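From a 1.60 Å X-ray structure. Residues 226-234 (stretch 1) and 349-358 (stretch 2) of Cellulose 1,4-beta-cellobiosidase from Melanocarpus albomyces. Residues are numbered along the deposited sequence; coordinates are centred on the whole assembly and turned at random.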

# COMPACT_ATOMS: atom_id res chain seq x y z
N THR A 226 5.93 -8.36 2.26
CA THR A 226 5.34 -8.53 3.58
C THR A 226 3.93 -9.06 3.51
O THR A 226 2.99 -8.29 3.30
N PRO A 227 3.66 -10.35 3.68
CA PRO A 227 2.24 -10.74 3.74
C PRO A 227 1.62 -10.44 5.09
O PRO A 227 2.28 -10.38 6.14
N HIS A 228 0.30 -10.25 5.16
CA HIS A 228 -0.31 -10.00 6.47
C HIS A 228 -1.71 -10.58 6.55
O HIS A 228 -2.57 -10.11 5.79
N ALA A 229 -2.02 -11.53 7.44
CA ALA A 229 -3.46 -11.82 7.52
C ALA A 229 -4.00 -11.23 8.83
O ALA A 229 -3.19 -10.63 9.54
N CYS A 230 -5.28 -11.41 9.07
CA CYS A 230 -6.13 -10.99 10.16
C CYS A 230 -7.01 -12.13 10.64
O CYS A 230 -7.09 -13.12 9.90
N THR A 231 -7.69 -12.07 11.79
CA THR A 231 -8.56 -13.19 12.16
C THR A 231 -9.93 -13.06 11.49
O THR A 231 -10.77 -13.95 11.62
N THR A 232 -10.13 -11.99 10.76
CA THR A 232 -11.16 -11.76 9.76
C THR A 232 -10.45 -11.07 8.60
O THR A 232 -10.01 -9.94 8.76
N ASN A 233 -10.34 -11.74 7.46
CA ASN A 233 -9.45 -11.18 6.43
C ASN A 233 -10.17 -10.18 5.53
O ASN A 233 -9.52 -9.29 4.98
N GLU A 234 -11.47 -10.35 5.39
CA GLU A 234 -12.43 -9.51 4.72
C GLU A 234 -12.54 -8.16 5.45
O GLU A 234 -12.52 -8.23 6.68
N GLU A 349 -1.10 -20.50 8.19
CA GLU A 349 -2.37 -21.12 7.85
C GLU A 349 -3.43 -20.05 7.54
O GLU A 349 -4.03 -20.18 6.48
N GLN A 350 -3.57 -19.09 8.44
CA GLN A 350 -4.37 -17.89 8.37
C GLN A 350 -3.95 -17.02 7.20
O GLN A 350 -4.71 -16.43 6.43
N LEU A 351 -2.62 -16.92 7.03
CA LEU A 351 -2.22 -16.19 5.82
C LEU A 351 -2.63 -17.02 4.60
O LEU A 351 -2.91 -16.45 3.55
N ASN A 352 -2.73 -18.35 4.70
CA ASN A 352 -3.19 -19.05 3.49
C ASN A 352 -4.65 -18.73 3.23
O ASN A 352 -5.14 -18.66 2.09
N ASN A 353 -5.41 -18.51 4.32
CA ASN A 353 -6.80 -18.10 4.10
C ASN A 353 -6.82 -16.78 3.32
O ASN A 353 -7.51 -16.67 2.31
N ALA A 354 -6.08 -15.78 3.76
CA ALA A 354 -6.05 -14.47 3.14
C ALA A 354 -5.79 -14.57 1.64
O ALA A 354 -6.34 -13.83 0.82
N LEU A 355 -4.93 -15.52 1.28
CA LEU A 355 -4.60 -15.77 -0.13
C LEU A 355 -5.84 -16.26 -0.88
O LEU A 355 -5.92 -16.22 -2.11
N ARG A 356 -6.84 -16.73 -0.14
CA ARG A 356 -8.07 -17.22 -0.78
C ARG A 356 -9.17 -16.16 -0.68
O ARG A 356 -10.36 -16.44 -0.71
N VAL A 357 -8.72 -14.92 -0.56
CA VAL A 357 -9.48 -13.71 -0.49
C VAL A 357 -9.17 -12.79 -1.67
O VAL A 357 -8.12 -12.15 -1.66
N PRO A 358 -10.07 -12.74 -2.65
CA PRO A 358 -9.96 -11.79 -3.75
C PRO A 358 -9.60 -10.39 -3.25
O PRO A 358 -10.34 -9.83 -2.43

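The contact centres on Ala 229, whose CA lies 4.9 Å from the CA of Leu 351, the closest approach of the two backbones. Its methyl group points toward the helix of stretch 2 and packs directly against it: Ala 229 CB lies 3.6 Å from Leu 351 CA, 3.8 Å from Ala 354 CB and 3.4 Å from Gln 350 O. That carbonyl oxygen is already engaged within the helix, accepting a hydrogen bond from Ala 354 N at 3.1 Å. Leu 351 leaves its backbone sideways, but its chi1 t, chi2 p rotamer brings the end of the side chain nearer to stretch 1. There Leu 351 CD2 packs tightly on Pro 227 CB at 3.4 Å, while Leu 351 CD1 lies 4.1 Å from His 228 N. The side chains of His 228 and Cys 230 point away; Cys 230 is covalently bonded to a group elsewhere in the structure.

Farther along, Asn 233 (chi1 m) points toward the helix and links the apolar patch to its polar margin. Asn 233 CB meets Val 357 CG2 at 4.0 Å, the valine being in the t rotamer, and Asn 233 OD1 sits 3.7 Å from Ala 354 CB. The same oxygen accepts a hydrogen bond from Cys 230 N at 2.9 Å, bracing the loop from within.

At the polar edge, Gln 350 (chi1 t, chi2 p) points toward the loop and reaches Cys 230 and Thr 231. Its CD lies 3.4 Å from Cys 230 O and its NE2 3.7 Å from Thr 231 CA, yet NE2 finds its hydrogen bond elsewhere in the structure. Gln 350 OE1 remains 3.6 Å from Asn 233 ND2. No hydrogen bond crosses between the stretches, so the contact, which buries 414 Å² summed over both sides, rests on close packing.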

# COMPACT_ATOMS: atom_id res chain seq x y z
CB THR A 226 5.33 -7.17 4.31
OG1 THR A 226 6.60 -6.54 4.13
CG2 THR A 226 5.12 -7.34 5.81
CB PRO A 227 2.34 -12.26 3.56
CG PRO A 227 3.61 -12.60 4.27
CD PRO A 227 4.56 -11.51 3.81
CB HIS A 228 -0.44 -8.52 6.77
CG HIS A 228 0.68 -7.57 6.62
ND1 HIS A 228 1.14 -6.83 7.70
CD2 HIS A 228 1.44 -7.18 5.57
CE1 HIS A 228 2.13 -6.05 7.31
NE2 HIS A 228 2.34 -6.24 6.03
CB ALA A 229 -3.77 -13.30 7.37
CB CYS A 230 -7.05 -9.85 9.71
SG CYS A 230 -6.17 -8.45 8.96
CB THR A 231 -8.76 -13.35 13.68
OG1 THR A 231 -9.35 -12.17 14.23
CG2 THR A 231 -7.42 -13.56 14.38
CB THR A 232 -12.32 -10.89 10.22
OG1 THR A 232 -13.14 -11.60 11.16
CG2 THR A 232 -13.24 -10.52 9.06
CB ASN A 233 -8.83 -12.34 5.64
CG ASN A 233 -7.82 -13.08 6.48
OD1 ASN A 233 -6.76 -12.55 6.83
ND2 ASN A 233 -8.12 -14.33 6.82
CB GLU A 234 -13.78 -10.23 4.65
CG GLU A 234 -14.04 -11.24 5.75
CD GLU A 234 -13.41 -12.61 5.60
OE1 GLU A 234 -13.89 -13.42 4.78
OE2 GLU A 234 -12.43 -12.89 6.31
CB GLU A 349 -2.86 -22.02 8.99
CG GLU A 349 -2.16 -23.35 9.14
CD GLU A 349 -1.66 -23.96 7.85
OE1 GLU A 349 -2.47 -24.16 6.93
OE2 GLU A 349 -0.44 -24.25 7.77
CB GLN A 350 -4.19 -17.05 9.65
CG GLN A 350 -5.20 -15.92 9.78
CD GLN A 350 -6.58 -16.43 10.16
OE1 GLN A 350 -7.35 -16.83 9.28
NE2 GLN A 350 -6.94 -16.43 11.44
CB LEU A 351 -0.73 -15.86 5.79
CG LEU A 351 -0.17 -15.37 4.46
CD1 LEU A 351 -0.72 -14.01 4.05
CD2 LEU A 351 1.36 -15.33 4.53
CB ASN A 352 -2.96 -20.55 3.61
CG ASN A 352 -1.53 -20.97 3.33
OD1 ASN A 352 -1.08 -22.04 3.76
ND2 ASN A 352 -0.79 -20.14 2.61
CB ASN A 353 -7.57 -18.02 5.41
CG ASN A 353 -8.42 -19.23 5.74
OD1 ASN A 353 -9.61 -19.29 5.41
ND2 ASN A 353 -7.86 -20.23 6.41
CB ALA A 354 -4.97 -13.58 3.76
CB LEU A 355 -3.46 -16.78 -0.22
CG LEU A 355 -2.07 -16.32 0.22
CD1 LEU A 355 -1.05 -17.45 0.21
CD2 LEU A 355 -1.61 -15.17 -0.67
CB ARG A 356 -8.46 -18.56 -0.16
CG ARG A 356 -7.42 -19.65 -0.45
CD ARG A 356 -7.37 -20.65 0.70
NE ARG A 356 -6.56 -21.81 0.36
CZ ARG A 356 -6.04 -22.69 1.19
NH1 ARG A 356 -6.25 -22.59 2.50
NH2 ARG A 356 -5.32 -23.70 0.72
CB VAL A 357 -9.19 -12.89 0.80
CG1 VAL A 357 -10.25 -11.82 0.99
CG2 VAL A 357 -9.13 -13.83 1.99
CB PRO A 358 -11.38 -11.79 -4.34
CG PRO A 358 -11.89 -13.16 -4.07
CD PRO A 358 -11.26 -13.61 -2.78